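Local coordinates for SYE1 from Shewanella oneidensis, a protein that binds FMN and, as an old yellow enzyme relative, probably reduces carbon-carbon double bonds with electrons from NADH or NADPH, in two crystal structures: PDB 4AWT (chain A, 0.98 Å), residues 25-30 and 347-352; PDB 2GOU (chain B, 1.40 Å), residues 25-30 and 347-352. Structure 2 is superposed on structure 1 by the backbone atoms of these residues (RMSD 0.07 Å); each is numbered along its deposited sequence.

Structure 1 (4AWT); sequences LTRSRA and ATLFGG. Engineered in segment 25-30: Leu-25 (natural residue Met). With FMN (flavin mononucleotide), chain C; BOG (octyl beta-D-glucopyranoside), chain D.
Arg-27 faces Phe-350 and Ser-28 faces Gly-351 across two loops without regular structure, tied by the backbone hydrogen bond from Gly-351 N to Arg-27 O (3.0 Å). Loop 25-30 follows strand 20-22, the first strand of the eight-stranded TIM barrel. Loop 347-352 comes late in the chain, after helix 331-337. Together they build part of the FMN pocket. The Arg-27 chain bends at chi2 (-54°) and chi3 (-57°), which turns its guanidinium back to the other loop. Arg-27 NE donates to Leu-349 O (2.9 Å) in the carbonyl plane, on a lone pair. NH2 bonds Thr-348 O and also Gly-356 O. Thr-26 OG1 donates to FMN O4 (2.7 Å). Phe-350 CE1 lies 3.2 Å from Thr-26 O and meets the flavin methyl C7M. Leu-349 CD2 touches the same methyl. The engineered Leu-25 sits over one flavin face, with CD2 3.6 Å from FMN C9. The BOG sugar lies on the opposite face. Water 1 bridges Ser-28 O and Gly-352 O, donating to both.

Structure 2 (2GOU); sequences MTRSRA and ATLFGG. With FMN (flavin mononucleotide), chain E.
Arg-27 pairs with Phe-350 and Ser-28 with Gly-351, and the backbone hydrogen bond from Gly-351 N to Arg-27 O (3.1 Å) links the irregular segments. Bends at chi2 (-54°) and chi3 (-56°) turn the Arg-27 guanidinium back to segment 347-352. Arg-27 NE donates to Leu-349 O (2.8 Å) in the carbonyl plane, on a lone pair. NH2 bonds Thr-348 O and also Gly-356 O. Thr-26 OG1 donates to FMN O4 (2.7 Å). Phe-350 CE2 lies 3.2 Å from Thr-26 O and meets the flavin methyl C7M. Leu-349 CD2 touches the same methyl. Met-25 sits over one flavin face, with CG 3.9 Å from FMN C8. Its chain is extended at chi2, and Met-25 SD stays by the ring, 4.2 Å from FMN C8. The bend at chi3 (-70°) then carries CE away from the flavin. Water 2 donates to both Ser-28 O and Gly-352 O and bridges the loops.

Comparison
At position 25 the engineered Leu-25(A) stands against Met-25(B). The CB atoms coincide within the error and chi1 is similar, -60° against -68°. CG of Leu-25(A) and CG of Met-25(B) are 0.8 Å apart after superposition. The branched leucine fills much of the place of the thioether chain. CD1 of Leu-25(A) and CE of Met-25(B) are 0.6 Å apart, so both have a methyl at that end. CD2 of Leu-25(A) and SD of Met-25(B) are 1.4 Å apart, a looser match. Beside the flavin a carbon branch thus replaces sulfur, which may alter the polarisability. Both side chains are buried. CB of Leu-25(A) touches CD of Arg-27(A), as CB of Met-25(B) touches CD of Arg-27(B). The neighbours Thr-26(A), Arg-27(A), Leu-349(A) and Phe-350(A) hold their places, as do their counterparts. Arg-27(A) NE bonds Leu-349(A) O, as Arg-27(B) NE bonds Leu-349(B) O. Waters 1 and 2 coincide. A second difference is the bound molecule touching Thr-26(A) and Phe-350(A), BOG; PE4 occupies that place, wholly or in part, in structure 2.

Structure 1 (4AWT)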
loop_
_atom_site.group_PDB
_atom_site.type_symbol
_atom_site.label_atom_id
_atom_site.label_comp_id
_atom_site.label_asym_id
_atom_site.label_seq_id
_atom_site.Cartn_x
_atom_site.Cartn_y
_atom_site.Cartn_z
ATOM N N LEU A 25 -0.019 -0.874 -6.556
ATOM C CA LEU A 25 -1.088 -0.976 -7.537
ATOM C C LEU A 25 -1.434 -2.441 -7.734
ATOM O O LEU A 25 -0.786 -3.153 -8.517
ATOM C CB LEU A 25 -0.689 -0.337 -8.880
ATOM C CG LEU A 25 -0.348 1.150 -8.810
ATOM C CD1 LEU A 25 0.558 1.524 -9.978
ATOM C CD2 LEU A 25 -1.623 2.006 -8.786
ATOM N N THR A 26 -2.458 -2.911 -7.065
ATOM C CA THR A 26 -3.000 -4.265 -7.267
ATOM C C THR A 26 -3.343 -4.463 -8.722
ATOM O O THR A 26 -4.139 -3.711 -9.288
ATOM C CB THR A 26 -4.270 -4.423 -6.412
ATOM O OG1 THR A 26 -3.933 -4.489 -5.021
ATOM C CG2 THR A 26 -5.062 -5.663 -6.735
ATOM N N ARG A 27 -2.786 -5.526 -9.300
ATOM C CA ARG A 27 -3.057 -5.899 -10.690
ATOM C C ARG A 27 -3.713 -7.273 -10.799
ATOM O O ARG A 27 -4.157 -7.655 -11.903
ATOM C CB ARG A 27 -1.825 -5.812 -11.576
ATOM C CG ARG A 27 -1.081 -4.492 -11.484
ATOM C CD ARG A 27 -1.962 -3.250 -11.731
ATOM N NE ARG A 27 -2.611 -3.323 -13.051
ATOM C CZ ARG A 27 -2.010 -3.051 -14.198
ATOM N NH1 ARG A 27 -0.808 -2.534 -14.229
ATOM N NH2 ARG A 27 -2.674 -3.263 -15.342
ATOM N N SER A 28 -3.750 -8.041 -9.727
ATOM C CA SER A 28 -4.429 -9.326 -9.721
ATOM C C SER A 28 -3.962 -10.222 -10.883
ATOM O O SER A 28 -4.785 -10.802 -11.595
ATOM C CB SER A 28 -5.930 -9.161 -9.648
ATOM O OG SER A 28 -6.286 -8.626 -8.393
ATOM N N ARG A 29 -2.651 -10.345 -11.013
ATOM C CA ARG A 29 -1.997 -11.136 -12.048
ATOM C C ARG A 29 -1.315 -12.361 -11.478
ATOM O O ARG A 29 -0.604 -13.056 -12.220
ATOM C CB ARG A 29 -0.984 -10.295 -12.850
ATOM C CG ARG A 29 -1.515 -9.054 -13.565
ATOM C CD ARG A 29 -2.590 -9.433 -14.523
ATOM N NE ARG A 29 -2.713 -8.564 -15.752
ATOM C CZ ARG A 29 -3.383 -7.428 -15.833
ATOM N NH1 ARG A 29 -3.849 -6.825 -14.760
ATOM N NH2 ARG A 29 -3.542 -6.870 -17.022
ATOM N N ALA A 30 -1.417 -12.660 -10.180
ATOM C CA ALA A 30 -0.622 -13.722 -9.604
ATOM C C ALA A 30 -1.053 -15.080 -10.170
ATOM O O ALA A 30 -2.200 -15.348 -10.446
ATOM C CB ALA A 30 -0.775 -13.724 -8.090
ATOM N N ALA A 347 -10.505 -1.667 -17.970
ATOM C CA ALA A 347 -10.865 -3.067 -18.099
ATOM C C ALA A 347 -9.721 -4.021 -17.949
ATOM O O ALA A 347 -9.979 -5.227 -17.719
ATOM C CB ALA A 347 -11.492 -3.303 -19.503
ATOM N N THR A 348 -8.465 -3.607 -18.036
ATOM C CA THR A 348 -7.323 -4.497 -17.882
ATOM C C THR A 348 -6.521 -4.176 -16.646
ATOM O O THR A 348 -5.377 -4.648 -16.461
ATOM C CB THR A 348 -6.459 -4.521 -19.146
ATOM O OG1 THR A 348 -6.076 -3.179 -19.418
ATOM C CG2 THR A 348 -7.223 -5.098 -20.323
ATOM N N LEU A 349 -7.091 -3.424 -15.705
ATOM C CA LEU A 349 -6.424 -3.180 -14.424
ATOM C C LEU A 349 -6.203 -4.486 -13.657
ATOM O O LEU A 349 -5.151 -4.656 -13.057
ATOM C CB LEU A 349 -7.170 -2.186 -13.587
ATOM C CG LEU A 349 -7.075 -0.746 -14.102
ATOM C CD1 LEU A 349 -7.962 0.148 -13.300
ATOM C CD2 LEU A 349 -5.654 -0.225 -14.047
ATOM N N PHE A 350 -7.219 -5.348 -13.615
ATOM C CA PHE A 350 -7.265 -6.476 -12.729
ATOM C C PHE A 350 -7.473 -7.767 -13.500
ATOM O O PHE A 350 -8.427 -7.877 -14.283
ATOM C CB PHE A 350 -8.415 -6.349 -11.702
ATOM C CG PHE A 350 -8.391 -5.058 -10.958
ATOM C CD1 PHE A 350 -7.341 -4.726 -10.127
ATOM C CD2 PHE A 350 -9.412 -4.168 -11.102
ATOM C CE1 PHE A 350 -7.326 -3.550 -9.432
ATOM C CE2 PHE A 350 -9.406 -2.983 -10.429
ATOM C CZ PHE A 350 -8.369 -2.680 -9.600
ATOM N N GLY A 351 -6.664 -8.771 -13.216
ATOM C CA GLY A 351 -6.841 -10.079 -13.857
ATOM C C GLY A 351 -6.268 -10.086 -15.266
ATOM O O GLY A 351 -5.728 -9.122 -15.766
ATOM N N GLY A 352 -6.419 -11.215 -15.907
ATOM C CA GLY A 352 -5.855 -11.373 -17.243
ATOM C C GLY A 352 -4.377 -11.612 -17.227
ATOM O O GLY A 352 -3.765 -12.156 -16.268
HETATM N N1 FMN C . -3.103 1.307 -2.862
HETATM C C2 FMN C . -2.503 0.512 -1.984
HETATM O O2 FMN C . -2.044 0.949 -0.895
HETATM N N3 FMN C . -2.364 -0.842 -2.251
HETATM C C4 FMN C . -2.827 -1.432 -3.415
HETATM O O4 FMN C . -2.565 -2.646 -3.624
HETATM C C4A FMN C . -3.551 -0.607 -4.273
HETATM N N5 FMN C . -4.138 -1.129 -5.424
HETATM C C5A FMN C . -4.476 -0.212 -6.456
HETATM C C6 FMN C . -4.806 -0.680 -7.703
HETATM C C7 FMN C . -5.122 0.196 -8.769
HETATM C C7M FMN C . -5.352 -0.390 -10.142
HETATM C C8 FMN C . -5.145 1.535 -8.517
HETATM C C8M FMN C . -5.441 2.545 -9.607
HETATM C C9 FMN C . -4.821 2.026 -7.236
HETATM C C9A FMN C . -4.474 1.163 -6.195
HETATM N N10 FMN C . -4.089 1.653 -4.930
HETATM C C10 FMN C . -3.569 0.775 -3.998
HETATM C "C1'" FMN C . -4.037 3.100 -4.705
HETATM C "C2'" FMN C . -2.817 3.778 -5.355
HETATM O "O2'" FMN C . -1.622 3.405 -4.690
HETATM C "C3'" FMN C . -2.888 5.291 -5.289
HETATM O "O3'" FMN C . -2.803 5.771 -3.957
HETATM C "C4'" FMN C . -4.124 5.912 -5.964
HETATM O "O4'" FMN C . -4.388 5.321 -7.227
HETATM C "C5'" FMN C . -4.043 7.424 -6.044
HETATM O "O5'" FMN C . -2.935 7.849 -6.855
HETATM P P FMN C . -3.190 8.279 -8.391
HETATM O O1P FMN C . -3.592 7.025 -9.126
HETATM O O2P FMN C . -4.289 9.318 -8.394
HETATM O O3P FMN C . -1.845 8.811 -8.821
HETATM C C1 BOG D . -9.594 -1.697 -5.545
HETATM O O1 BOG D . -10.250 -1.462 -6.761
HETATM C C2 BOG D . -8.291 -2.410 -5.729
HETATM O O2 BOG D . -8.477 -3.712 -6.241
HETATM C C3 BOG D . -7.516 -2.569 -4.411
HETATM O O3 BOG D . -6.216 -3.026 -4.660
HETATM C C4 BOG D . -7.374 -1.176 -3.782
HETATM O O4 BOG D . -6.746 -1.308 -2.552
HETATM C C5 BOG D . -8.715 -0.464 -3.651
HETATM O O5 BOG D . -9.260 -0.396 -4.954
HETATM C C6 BOG D . -8.568 0.921 -3.075
HETATM O O6 BOG D . -9.887 1.417 -2.928
HETATM C "C1'" BOG D . -11.648 -1.333 -6.661
HETATM C "C2'" BOG D . -12.388 -1.256 -7.995
HETATM C "C3'" BOG D . -11.781 -0.304 -8.979
HETATM C "C4'" BOG D . -12.571 0.185 -10.188
HETATM C "C5'" BOG D . -11.800 -0.230 -11.445
HETATM C "C6'" BOG D . -12.561 -1.317 -12.208
HETATM C "C7'" BOG D . -11.760 -1.745 -13.451
HETATM C "C8'" BOG D . -12.774 -2.353 -14.412
HETATM O O HOH W 1 -4.861 -12.920 -13.427
#

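Structure 2 (2GOU)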
loop_
_atom_site.group_PDB
_atom_site.type_symbol
_atom_site.label_atom_id
_atom_site.label_comp_id
_atom_site.label_asym_id
_atom_site.label_seq_id
_atom_site.Cartn_x
_atom_site.Cartn_y
_atom_site.Cartn_z
ATOM N N MET B 25 0.082 -0.860 -6.511
ATOM C CA MET B 25 -1.111 -1.023 -7.325
ATOM C C MET B 25 -1.435 -2.465 -7.655
ATOM O O MET B 25 -0.745 -3.130 -8.436
ATOM C CB MET B 25 -1.007 -0.225 -8.623
ATOM C CG MET B 25 -1.028 1.277 -8.400
ATOM S SD MET B 25 -0.919 2.221 -9.941
ATOM C CE MET B 25 0.792 1.892 -10.418
ATOM N N THR B 26 -2.496 -2.943 -7.019
ATOM C CA THR B 26 -3.016 -4.285 -7.227
ATOM C C THR B 26 -3.347 -4.481 -8.706
ATOM O O THR B 26 -4.071 -3.675 -9.291
ATOM C CB THR B 26 -4.308 -4.461 -6.404
ATOM O OG1 THR B 26 -3.973 -4.489 -5.015
ATOM C CG2 THR B 26 -5.040 -5.742 -6.773
ATOM N N ARG B 27 -2.812 -5.542 -9.308
ATOM C CA ARG B 27 -3.097 -5.849 -10.710
ATOM C C ARG B 27 -3.723 -7.240 -10.846
ATOM O O ARG B 27 -4.177 -7.625 -11.929
ATOM C CB ARG B 27 -1.830 -5.760 -11.567
ATOM C CG ARG B 27 -1.110 -4.406 -11.493
ATOM C CD ARG B 27 -2.025 -3.213 -11.805
ATOM N NE ARG B 27 -2.659 -3.356 -13.113
ATOM C CZ ARG B 27 -2.077 -3.049 -14.269
ATOM N NH1 ARG B 27 -0.842 -2.558 -14.300
ATOM N NH2 ARG B 27 -2.716 -3.286 -15.407
ATOM N N SER B 28 -3.745 -7.991 -9.746
ATOM C CA SER B 28 -4.336 -9.326 -9.729
ATOM C C SER B 28 -3.896 -10.207 -10.894
ATOM O O SER B 28 -4.724 -10.758 -11.630
ATOM C CB SER B 28 -5.861 -9.205 -9.694
ATOM O OG SER B 28 -6.267 -8.645 -8.449
ATOM N N ARG B 29 -2.582 -10.347 -11.036
ATOM C CA ARG B 29 -1.987 -11.164 -12.092
ATOM C C ARG B 29 -1.236 -12.365 -11.509
ATOM O O ARG B 29 -0.538 -13.069 -12.241
ATOM C CB ARG B 29 -0.986 -10.333 -12.917
ATOM C CG ARG B 29 -1.539 -9.076 -13.602
ATOM C CD ARG B 29 -2.677 -9.446 -14.533
ATOM N NE ARG B 29 -2.799 -8.631 -15.748
ATOM C CZ ARG B 29 -3.380 -7.436 -15.826
ATOM N NH1 ARG B 29 -3.897 -6.851 -14.753
ATOM N NH2 ARG B 29 -3.509 -6.853 -17.011
ATOM N N ALA B 30 -1.368 -12.614 -10.210
ATOM C CA ALA B 30 -0.636 -13.718 -9.593
ATOM C C ALA B 30 -1.017 -15.083 -10.139
ATOM O O ALA B 30 -2.183 -15.352 -10.409
ATOM C CB ALA B 30 -0.819 -13.692 -8.078
ATOM N N ALA B 347 -10.502 -1.632 -18.007
ATOM C CA ALA B 347 -10.865 -3.035 -18.144
ATOM C C ALA B 347 -9.728 -4.035 -17.971
ATOM O O ALA B 347 -9.987 -5.212 -17.733
ATOM C CB ALA B 347 -11.560 -3.257 -19.476
ATOM N N THR B 348 -8.477 -3.589 -18.087
ATOM C CA THR B 348 -7.352 -4.508 -17.910
ATOM C C THR B 348 -6.528 -4.232 -16.660
ATOM O O THR B 348 -5.397 -4.715 -16.518
ATOM C CB THR B 348 -6.397 -4.524 -19.124
ATOM O OG1 THR B 348 -6.088 -3.183 -19.520
ATOM C CG2 THR B 348 -7.015 -5.292 -20.278
ATOM N N LEU B 349 -7.091 -3.467 -15.737
ATOM C CA LEU B 349 -6.378 -3.184 -14.498
ATOM C C LEU B 349 -6.228 -4.442 -13.647
ATOM O O LEU B 349 -5.174 -4.668 -13.051
ATOM C CB LEU B 349 -7.119 -2.126 -13.680
ATOM C CG LEU B 349 -7.064 -0.699 -14.219
ATOM C CD1 LEU B 349 -7.981 0.196 -13.392
ATOM C CD2 LEU B 349 -5.622 -0.192 -14.184
ATOM N N PHE B 350 -7.274 -5.264 -13.609
ATOM C CA PHE B 350 -7.283 -6.464 -12.776
ATOM C C PHE B 350 -7.523 -7.757 -13.527
ATOM O O PHE B 350 -8.429 -7.845 -14.358
ATOM C CB PHE B 350 -8.363 -6.334 -11.699
ATOM C CG PHE B 350 -8.323 -5.033 -10.957
ATOM C CD1 PHE B 350 -9.301 -4.066 -11.162
ATOM C CD2 PHE B 350 -7.293 -4.764 -10.065
ATOM C CE1 PHE B 350 -9.247 -2.848 -10.496
ATOM C CE2 PHE B 350 -7.230 -3.551 -9.394
ATOM C CZ PHE B 350 -8.210 -2.590 -9.608
ATOM N N GLY B 351 -6.726 -8.769 -13.204
ATOM C CA GLY B 351 -6.880 -10.066 -13.831
ATOM C C GLY B 351 -6.304 -10.112 -15.226
ATOM O O GLY B 351 -5.749 -9.134 -15.715
ATOM N N GLY B 352 -6.437 -11.263 -15.872
ATOM C CA GLY B 352 -5.907 -11.403 -17.213
ATOM C C GLY B 352 -4.418 -11.685 -17.218
ATOM O O GLY B 352 -3.863 -12.194 -16.240
HETATM N N1 FMN E . -3.086 1.513 -3.029
HETATM C C2 FMN E . -2.428 0.708 -2.070
HETATM O O2 FMN E . -2.044 1.142 -1.042
HETATM N N3 FMN E . -2.304 -0.691 -2.351
HETATM C C4 FMN E . -2.745 -1.313 -3.468
HETATM O O4 FMN E . -2.531 -2.650 -3.688
HETATM C C4A FMN E . -3.552 -0.484 -4.421
HETATM N N5 FMN E . -4.010 -1.042 -5.584
HETATM C C5A FMN E . -4.404 -0.199 -6.577
HETATM C C6 FMN E . -4.743 -0.771 -7.892
HETATM C C7 FMN E . -5.027 0.075 -9.027
HETATM C C7M FMN E . -5.116 -0.615 -10.384
HETATM C C8 FMN E . -4.914 1.500 -8.912
HETATM C C8M FMN E . -5.194 2.570 -9.998
HETATM C C9 FMN E . -4.799 2.119 -7.636
HETATM C C9A FMN E . -4.438 1.256 -6.441
HETATM N N10 FMN E . -3.960 1.759 -5.180
HETATM C C10 FMN E . -3.544 0.970 -4.147
HETATM C "C1'" FMN E . -3.946 3.249 -4.976
HETATM C "C2'" FMN E . -2.673 3.861 -5.583
HETATM O "O2'" FMN E . -1.482 3.445 -4.916
HETATM C "C3'" FMN E . -2.689 5.391 -5.592
HETATM O "O3'" FMN E . -2.659 5.888 -4.244
HETATM C "C4'" FMN E . -3.919 5.965 -6.273
HETATM O "O4'" FMN E . -4.143 5.350 -7.584
HETATM C "C5'" FMN E . -3.875 7.470 -6.406
HETATM O "O5'" FMN E . -2.771 7.897 -7.266
HETATM P P FMN E . -2.997 8.260 -8.792
HETATM O O1P FMN E . -3.318 7.013 -9.548
HETATM O O2P FMN E . -4.101 9.299 -8.829
HETATM O O3P FMN E . -1.648 8.844 -9.226
HETATM O O HOH W 2 -4.843 -12.877 -13.553
#